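Local coordinates for nitrilotriacetate monooxygenase component B (Bacillus cereus ATCC 14579, PDB 3BPK), which serves as component B of nitrilotriacetate monooxygenase, probably a flavin reductase that uses FMN and NAD(P)H to supply reduced flavin, at the interface of chains A and B. Residues are numbered along the deposited sequence; one frame, centred on the assembly and turned at random. Chains: chain A/B, Nitrilotriacetate monooxygenase component B.

Contact 1: the interface of chains A and B. Residues chain A 29, 50-52, 60, 88, 136; chain B 21, 24-25.
The ring of A:Phe50 receives B:Ile25 obliquely at its CZ/CE2 rim, from one side of the ring plane and not over the centre: CZ lies 3.7 Å from B:Ile25 CG1, while CE2 approaches the methyl CG2. The side chains meet at about a right angle, and within chain A the carbonyl carbon of A:Pro29 sits in plane at the ring's edge. The other flat group, the amide of A:Asn51, barely touches chain B; its OD1 accepts a hydrogen bond from the backbone N of A:Ile52 (2.7 Å) in the carbonyl plane, on a lone pair, which probably fixes the turn of the amide. This patch is an apolar socket, and B:Ile25, just past the end of helix 14-24, is its plug. CG1 lies anti to the carbonyl carbon (chi1 -60°) and the chain runs on extended (chi2 168°), carrying CD1 deep between two isoleucines: 3.7 Å from A:Ile60 CG2 and 3.8 Å from A:Ile52 CG1. A branched aliphatic chain suits this place because it fills the socket in several directions at once and brings no polar group to be satisfied. A:Met136, modelled as selenomethionine, borders the same methyl more loosely. Four residues earlier, in the last turn of helix 14-24, B:Leu21 extends the apolar surface, its CD2 reaching A:Ile60 CG2. A:Ile88 closes another side, its CD1 3.9 Å from B:Ile25 CG1 and 3.4 Å from the carbonyl oxygen of B:Ser24.

Contact 2: the interface of chains A and B. Residues chain A 7, 9, 12, 17, 20-21; chain B 58, 165, 172, 175, 177.
A:Leu20 lays its CD1 methyl over one face of the B:Phe165 ring, 3.7 Å from the centroid, in a CH-pi contact at the tightly packed heart of this interface. The methyl is offset toward the rim, and the two side chains slide past each other in opposite directions. CG lies anti to the carbonyl carbon (chi1 -80°), and with chi2 -169° this puts CD1 over the ring and turns CD2 toward B:Tyr172, B:Gly175 and B:Ile177; leucine suits the place because its fork serves both. A:Leu21, next on helix 14-24, sends CD1 to B:Pro58 CB (3.7 Å), and A:Pro9 CB meets CG of the same proline; such rigid rings probably lose little freedom on packing. B:Tyr172 CE1 meets the A:Ile7 CD1 methyl tip to tip. The backbones of A:Ile7 and B:Phe165 join in an antiparallel bridge, each N giving a nearly straight bond of 2.9 Å to the other's O. The looser side is polar and watery. There water 1 sits in plane at the edge of the tyrosine ring, 2.7 Å from B:Tyr172 OH, and also contacts the amide oxygen OE1 of A:Gln12. A:Gln12 NE2 donates to A:Asn17 OD1 from above the carbonyl plane, 47° out of it. That amide is held at its other end too: A:Asn17 ND2 gives a bond to the backbone O of A:Pro9, leaving OD1 3.6 Å from B:Phe165 CE2.

Contact 3: the interface of chains A and B. Residues chain A 134, 165, 167, 172, 175, 177; chain B 7, 19-20, 23-24.
A:Phe165 and B:Ile7 pair as an antiparallel bridge, B:Ile7 N giving to A:Phe165 O at 2.8 Å and A:Phe165 N to B:Ile7 O at 2.9 Å, so that strands 155-168 and 4-7 join edge to edge between chains. Here the N-terminal strand and helix of chain B pack on chain A as part of the homodimer interface. In B:Leu20, chi1 -155° (CG roughly anti to the backbone N) and chi2 43° together set CD2 over one face of the A:Phe165 ring, 3.7 Å from the centroid, as a CH-pi contact. The other branch points to A:Ile177, where the two CD1 methyls lie 3.5 Å apart, tight packing for carbons; A:Val167 CG2 stands a little farther from the same methyl. A forked leucine thus serves an aromatic face and an aliphatic wall together. B:Ile7 stretches its CD1 to A:Tyr172, meeting CE1 tip to tip, apolar methyl against ring. B:Ser24 ends the helix with a small side chain: its OG donates to B:Leu20 O (2.7 Å), satisfying the hydroxyl within its own helix, and leaves it to rest beside A:Ile134 CD1 (3.5 Å). The lack of a side chain at B:Gly23 probably helps A:Ile177 CB and CG2 to approach its carbonyl oxygen. Waters finish the polar side of this end: water 2 joins A:Ile177 O to B:Gly23 O, and water 3, 2.9 Å from A:Ile177 N, reaches B:Lys19 O at 2.8 Å.

Contact 1: the interface of chains A and B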
loop_
_atom_site.group_PDB
_atom_site.type_symbol
_atom_site.label_atom_id
_atom_site.label_comp_id
_atom_site.label_asym_id
_atom_site.label_seq_id
_atom_site.Cartn_x
_atom_site.Cartn_y
_atom_site.Cartn_z
ATOM N N PRO A 29 0.670 -4.117 -4.870
ATOM C CA PRO A 29 1.771 -3.890 -5.823
ATOM C C PRO A 29 3.081 -4.334 -5.182
ATOM O O PRO A 29 3.209 -4.288 -3.949
ATOM C CB PRO A 29 1.727 -2.376 -6.037
ATOM C CG PRO A 29 1.157 -1.800 -4.699
ATOM C CD PRO A 29 0.150 -2.859 -4.263
ATOM N N PHE A 50 3.622 -2.216 0.128
ATOM C CA PHE A 50 4.208 -1.106 -0.622
ATOM C C PHE A 50 3.086 -0.204 -1.096
ATOM O O PHE A 50 2.068 -0.682 -1.626
ATOM C CB PHE A 50 4.859 -1.752 -1.859
ATOM C CG PHE A 50 5.345 -0.777 -2.921
ATOM C CD1 PHE A 50 6.043 0.403 -2.582
ATOM C CD2 PHE A 50 5.129 -1.085 -4.264
ATOM C CE1 PHE A 50 6.537 1.255 -3.605
ATOM C CE2 PHE A 50 5.615 -0.244 -5.268
ATOM C CZ PHE A 50 6.293 0.939 -4.942
ATOM N N ASN A 51 3.239 1.096 -0.921
ATOM C CA ASN A 51 2.270 2.005 -1.545
ATOM C C ASN A 51 2.805 3.458 -1.567
ATOM O O ASN A 51 3.925 3.758 -1.094
ATOM C CB ASN A 51 0.877 1.926 -0.844
ATOM C CG ASN A 51 -0.265 2.056 -1.827
ATOM O OD1 ASN A 51 -0.231 2.887 -2.730
ATOM N ND2 ASN A 51 -1.289 1.198 -1.676
ATOM N N ILE A 52 1.975 4.337 -2.124
ATOM C CA ILE A 52 2.245 5.768 -2.120
ATOM C C ILE A 52 1.931 6.306 -0.730
ATOM O O ILE A 52 1.013 5.814 -0.084
ATOM C CB ILE A 52 1.385 6.466 -3.151
ATOM C CG1 ILE A 52 1.601 5.842 -4.548
ATOM C CG2 ILE A 52 1.687 7.960 -3.188
ATOM C CD1 ILE A 52 0.549 6.254 -5.596
ATOM N N ILE A 60 6.956 7.414 -0.646
ATOM C CA ILE A 60 6.462 6.035 -0.744
ATOM C C ILE A 60 6.762 5.288 0.550
ATOM O O ILE A 60 7.607 5.710 1.344
ATOM C CB ILE A 60 7.070 5.323 -1.975
ATOM C CG1 ILE A 60 8.608 5.233 -1.866
ATOM C CG2 ILE A 60 6.617 6.054 -3.259
ATOM C CD1 ILE A 60 9.147 4.074 -1.011
ATOM N N ILE A 88 9.452 -0.864 -9.879
ATOM C CA ILE A 88 8.132 -1.463 -10.161
ATOM C C ILE A 88 8.317 -2.870 -10.713
ATOM O O ILE A 88 9.127 -3.083 -11.635
ATOM C CB ILE A 88 7.329 -0.588 -11.136
ATOM C CG1 ILE A 88 7.128 0.829 -10.558
ATOM C CG2 ILE A 88 5.971 -1.216 -11.458
ATOM C CD1 ILE A 88 6.477 0.813 -9.166
HETATM N N MSE A 136 12.714 4.126 -9.014
HETATM C CA MSE A 136 12.705 5.378 -8.251
HETATM C C MSE A 136 13.871 5.382 -7.277
HETATM O O MSE A 136 13.953 4.508 -6.392
HETATM C CB MSE A 136 11.379 5.486 -7.453
HETATM C CG MSE A 136 10.181 5.706 -8.359
HETATM SE SE MSE A 136 8.497 5.453 -7.402
HETATM C CE MSE A 136 8.609 3.507 -7.553
ATOM N N LEU B 21 3.388 8.996 -9.797
ATOM C CA LEU B 21 3.275 8.010 -8.713
ATOM C C LEU B 21 2.033 7.157 -8.898
ATOM O O LEU B 21 2.111 5.910 -8.790
ATOM C CB LEU B 21 3.164 8.701 -7.363
ATOM C CG LEU B 21 4.460 9.303 -6.864
ATOM C CD1 LEU B 21 4.193 10.307 -5.712
ATOM C CD2 LEU B 21 5.441 8.220 -6.448
ATOM N N SER B 24 2.405 4.693 -11.805
ATOM C CA SER B 24 3.497 3.712 -11.704
ATOM C C SER B 24 3.249 2.665 -10.631
ATOM O O SER B 24 3.550 1.458 -10.816
ATOM C CB SER B 24 4.830 4.424 -11.411
ATOM O OG SER B 24 5.174 5.345 -12.440
ATOM N N ILE B 25 2.710 3.116 -9.508
ATOM C CA ILE B 25 2.535 2.220 -8.346
ATOM C C ILE B 25 1.094 1.725 -8.427
ATOM O O ILE B 25 0.149 2.301 -7.874
ATOM C CB ILE B 25 2.902 2.903 -7.013
ATOM C CG1 ILE B 25 4.386 3.343 -7.044
ATOM C CG2 ILE B 25 2.577 1.969 -5.814
ATOM C CD1 ILE B 25 4.773 4.291 -5.874
#

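Contact 2: the interface of chains A and B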
loop_
_atom_site.group_PDB
_atom_site.type_symbol
_atom_site.label_atom_id
_atom_site.label_comp_id
_atom_site.label_asym_id
_atom_site.label_seq_id
_atom_site.Cartn_x
_atom_site.Cartn_y
_atom_site.Cartn_z
ATOM N N ILE A 7 -14.077 -12.896 13.868
ATOM C CA ILE A 7 -12.815 -13.502 14.260
ATOM C C ILE A 7 -11.965 -12.532 15.053
ATOM O O ILE A 7 -11.586 -11.449 14.563
ATOM C CB ILE A 7 -12.062 -14.008 12.983
ATOM C CG1 ILE A 7 -12.889 -15.090 12.262
ATOM C CG2 ILE A 7 -10.649 -14.496 13.327
ATOM C CD1 ILE A 7 -12.413 -15.412 10.851
ATOM N N PRO A 9 -8.576 -11.443 16.424
ATOM C CA PRO A 9 -7.187 -11.750 16.093
ATOM C C PRO A 9 -6.365 -12.185 17.319
ATOM O O PRO A 9 -5.360 -12.882 17.136
ATOM C CB PRO A 9 -6.642 -10.407 15.514
ATOM C CG PRO A 9 -7.539 -9.354 16.112
ATOM C CD PRO A 9 -8.923 -10.015 16.174
ATOM N N GLN A 12 -6.417 -16.106 17.695
ATOM C CA GLN A 12 -5.768 -16.943 16.718
ATOM C C GLN A 12 -4.273 -16.654 16.651
ATOM O O GLN A 12 -3.761 -15.803 17.403
ATOM C CB GLN A 12 -6.509 -16.893 15.365
ATOM C CG GLN A 12 -6.558 -15.572 14.683
ATOM C CD GLN A 12 -7.267 -15.673 13.335
ATOM O OE1 GLN A 12 -7.955 -16.659 13.033
ATOM N NE2 GLN A 12 -7.055 -14.675 12.497
ATOM N N ASN A 17 -3.461 -14.754 11.409
ATOM C CA ASN A 17 -3.713 -13.345 11.098
ATOM C C ASN A 17 -3.038 -12.953 9.796
ATOM O O ASN A 17 -3.611 -12.205 8.974
ATOM C CB ASN A 17 -3.246 -12.450 12.247
ATOM C CG ASN A 17 -4.145 -12.575 13.467
ATOM O OD1 ASN A 17 -5.384 -12.620 13.339
ATOM N ND2 ASN A 17 -3.540 -12.598 14.666
ATOM N N LEU A 20 -5.187 -14.061 6.915
ATOM C CA LEU A 20 -6.382 -13.219 6.652
ATOM C C LEU A 20 -5.965 -11.871 6.052
ATOM O O LEU A 20 -6.629 -11.357 5.133
ATOM C CB LEU A 20 -7.146 -12.925 7.921
ATOM C CG LEU A 20 -8.045 -13.998 8.426
ATOM C CD1 LEU A 20 -8.906 -13.427 9.531
ATOM C CD2 LEU A 20 -8.905 -14.523 7.266
ATOM N N LEU A 21 -4.897 -11.273 6.571
ATOM C CA LEU A 21 -4.508 -9.975 6.000
ATOM C C LEU A 21 -4.095 -10.107 4.558
ATOM O O LEU A 21 -4.519 -9.315 3.723
ATOM C CB LEU A 21 -3.326 -9.374 6.755
ATOM C CG LEU A 21 -3.648 -8.845 8.139
ATOM C CD1 LEU A 21 -2.345 -8.683 8.953
ATOM C CD2 LEU A 21 -4.504 -7.560 8.116
ATOM N N PRO B 58 -1.919 -7.695 13.920
ATOM C CA PRO B 58 -2.332 -7.258 12.565
ATOM C C PRO B 58 -2.399 -5.744 12.497
ATOM O O PRO B 58 -3.216 -5.137 13.191
ATOM C CB PRO B 58 -3.700 -7.949 12.365
ATOM C CG PRO B 58 -4.162 -8.317 13.720
ATOM C CD PRO B 58 -2.935 -8.568 14.560
ATOM N N PHE B 165 -11.899 -9.052 12.888
ATOM C CA PHE B 165 -12.122 -9.308 11.473
ATOM C C PHE B 165 -13.563 -9.785 11.329
ATOM O O PHE B 165 -14.037 -10.575 12.174
ATOM C CB PHE B 165 -11.269 -10.453 10.972
ATOM C CG PHE B 165 -9.810 -10.133 10.808
ATOM C CD1 PHE B 165 -9.350 -9.499 9.656
ATOM C CD2 PHE B 165 -8.881 -10.558 11.764
ATOM C CE1 PHE B 165 -7.970 -9.283 9.462
ATOM C CE2 PHE B 165 -7.527 -10.323 11.585
ATOM C CZ PHE B 165 -7.075 -9.681 10.422
ATOM N N TYR B 172 -14.483 -17.713 2.962
ATOM C CA TYR B 172 -13.473 -18.174 3.900
ATOM C C TYR B 172 -13.322 -19.680 3.776
ATOM O O TYR B 172 -14.335 -20.398 3.773
ATOM C CB TYR B 172 -13.929 -17.797 5.303
ATOM C CG TYR B 172 -12.968 -18.139 6.408
ATOM C CD1 TYR B 172 -12.134 -17.164 6.969
ATOM C CD2 TYR B 172 -12.895 -19.437 6.908
ATOM C CE1 TYR B 172 -11.276 -17.472 7.992
ATOM C CE2 TYR B 172 -12.032 -19.756 7.940
ATOM C CZ TYR B 172 -11.231 -18.761 8.497
ATOM O OH TYR B 172 -10.367 -19.078 9.521
ATOM N N GLY B 175 -8.967 -20.753 6.627
ATOM C CA GLY B 175 -8.178 -19.599 7.056
ATOM C C GLY B 175 -7.771 -18.685 5.919
ATOM O O GLY B 175 -7.111 -17.652 6.129
ATOM N N ILE B 177 -8.804 -16.688 2.054
ATOM C CA ILE B 177 -9.872 -15.946 1.379
ATOM C C ILE B 177 -9.896 -16.301 -0.093
ATOM O O ILE B 177 -8.840 -16.267 -0.736
ATOM C CB ILE B 177 -9.638 -14.387 1.516
ATOM C CG1 ILE B 177 -9.609 -13.963 2.991
ATOM C CG2 ILE B 177 -10.665 -13.595 0.727
ATOM C CD1 ILE B 177 -10.912 -14.242 3.749
HETATM O O HOH W 1 -8.871 -16.999 10.414
#

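Contact 3: the interface of chains A and B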
loop_
_atom_site.group_PDB
_atom_site.type_symbol
_atom_site.label_atom_id
_atom_site.label_comp_id
_atom_site.label_asym_id
_atom_site.label_seq_id
_atom_site.Cartn_x
_atom_site.Cartn_y
_atom_site.Cartn_z
ATOM N N ILE A 134 10.318 0.851 -14.743
ATOM C CA ILE A 134 10.191 2.043 -13.919
ATOM C C ILE A 134 10.941 1.811 -12.623
ATOM O O ILE A 134 10.794 0.788 -11.947
ATOM C CB ILE A 134 8.689 2.388 -13.564
ATOM C CG1 ILE A 134 7.858 2.650 -14.831
ATOM C CG2 ILE A 134 8.601 3.602 -12.571
ATOM C CD1 ILE A 134 6.342 2.889 -14.605
ATOM N N PHE A 165 13.045 9.733 -10.833
ATOM C CA PHE A 165 12.271 8.679 -11.494
ATOM C C PHE A 165 13.012 8.296 -12.778
ATOM O O PHE A 165 13.609 9.170 -13.442
ATOM C CB PHE A 165 10.897 9.198 -11.951
ATOM C CG PHE A 165 9.941 9.574 -10.832
ATOM C CD1 PHE A 165 9.087 8.610 -10.295
ATOM C CD2 PHE A 165 9.842 10.881 -10.396
ATOM C CE1 PHE A 165 8.121 8.967 -9.307
ATOM C CE2 PHE A 165 8.924 11.259 -9.411
ATOM C CZ PHE A 165 8.046 10.299 -8.849
ATOM N N VAL A 167 11.873 6.120 -16.239
ATOM C CA VAL A 167 10.675 5.544 -16.830
ATOM C C VAL A 167 10.935 5.199 -18.300
ATOM O O VAL A 167 11.444 6.041 -19.055
ATOM C CB VAL A 167 9.524 6.593 -16.786
ATOM C CG1 VAL A 167 8.245 6.082 -17.494
ATOM C CG2 VAL A 167 9.200 7.018 -15.338
ATOM N N TYR A 172 5.571 6.178 -21.427
ATOM C CA TYR A 172 5.377 7.528 -20.946
ATOM C C TYR A 172 4.711 8.373 -22.005
ATOM O O TYR A 172 5.279 8.549 -23.109
ATOM C CB TYR A 172 6.741 8.118 -20.627
ATOM C CG TYR A 172 6.727 9.497 -19.989
ATOM C CD1 TYR A 172 6.461 9.651 -18.632
ATOM C CD2 TYR A 172 7.025 10.641 -20.738
ATOM C CE1 TYR A 172 6.475 10.899 -18.027
ATOM C CE2 TYR A 172 7.061 11.884 -20.142
ATOM C CZ TYR A 172 6.777 12.008 -18.775
ATOM O OH TYR A 172 6.773 13.256 -18.177
ATOM N N GLY A 175 3.595 12.607 -19.340
ATOM C CA GLY A 175 3.338 12.608 -17.916
ATOM C C GLY A 175 2.542 11.449 -17.382
ATOM O O GLY A 175 2.532 11.249 -16.180
ATOM N N ILE A 177 1.432 7.209 -17.401
ATOM C CA ILE A 177 1.994 5.890 -17.638
ATOM C C ILE A 177 0.958 4.954 -18.246
ATOM O O ILE A 177 -0.160 4.845 -17.729
ATOM C CB ILE A 177 2.486 5.283 -16.314
ATOM C CG1 ILE A 177 3.549 6.182 -15.655
ATOM C CG2 ILE A 177 2.946 3.827 -16.507
ATOM C CD1 ILE A 177 4.882 6.240 -16.409
ATOM N N ILE B 7 13.608 11.606 -14.868
ATOM C CA ILE B 7 12.680 12.676 -14.501
ATOM C C ILE B 7 12.962 13.127 -13.078
ATOM O O ILE B 7 12.942 12.337 -12.132
ATOM C CB ILE B 7 11.164 12.270 -14.680
ATOM C CG1 ILE B 7 10.909 11.865 -16.138
ATOM C CG2 ILE B 7 10.209 13.363 -14.207
ATOM C CD1 ILE B 7 9.542 11.224 -16.377
ATOM N N LYS B 19 0.792 12.353 -10.905
ATOM C CA LYS B 19 0.463 11.522 -12.062
ATOM C C LYS B 19 1.462 10.382 -12.249
ATOM O O LYS B 19 1.083 9.241 -12.605
ATOM C CB LYS B 19 0.383 12.386 -13.331
ATOM C CG LYS B 19 -0.782 13.379 -13.303
ATOM C CD LYS B 19 -0.616 14.478 -14.370
ATOM C CE LYS B 19 -0.604 13.883 -15.778
ATOM N NZ LYS B 19 -0.529 14.946 -16.828
ATOM N N LEU B 20 2.741 10.662 -12.009
ATOM C CA LEU B 20 3.730 9.618 -12.145
ATOM C C LEU B 20 3.605 8.561 -11.042
ATOM O O LEU B 20 3.680 7.357 -11.328
ATOM C CB LEU B 20 5.135 10.221 -12.185
ATOM C CG LEU B 20 6.172 9.376 -12.884
ATOM C CD1 LEU B 20 5.677 8.758 -14.187
ATOM C CD2 LEU B 20 7.396 10.261 -13.140
ATOM N N GLY B 23 0.348 6.530 -11.552
ATOM C CA GLY B 23 0.388 5.687 -12.747
ATOM C C GLY B 23 1.385 4.560 -12.685
ATOM O O GLY B 23 1.284 3.609 -13.478
ATOM N N SER B 24 2.405 4.693 -11.805
ATOM C CA SER B 24 3.497 3.712 -11.704
ATOM C C SER B 24 3.249 2.665 -10.631
ATOM O O SER B 24 3.550 1.458 -10.816
ATOM C CB SER B 24 4.830 4.424 -11.411
ATOM O OG SER B 24 5.174 5.345 -12.440
HETATM O O HOH W 2 -0.805 3.754 -15.278
HETATM O O HOH W 3 0.046 8.125 -14.965
#

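Contacts 1 and 3 are neighbours, their C-alpha centres about 10 Å apart, and they share B:Ser24: helix 14-24 of chain B feeds both, its end leading into contact 1. Contact 2 lies about 26 Å from contact 1 and about 35 Å from contact 3. It uses the same helix and strand 4-7, now from chain A, against strand 155-168 of chain B, so contacts 2 and 3 are partly two-fold twins, though the Leu20 side chain differs in conformation between copies. Each subunit lends its N-terminal segment to the other, a reciprocal exchange that suggests, though the structure alone does not prove, a stable dimer.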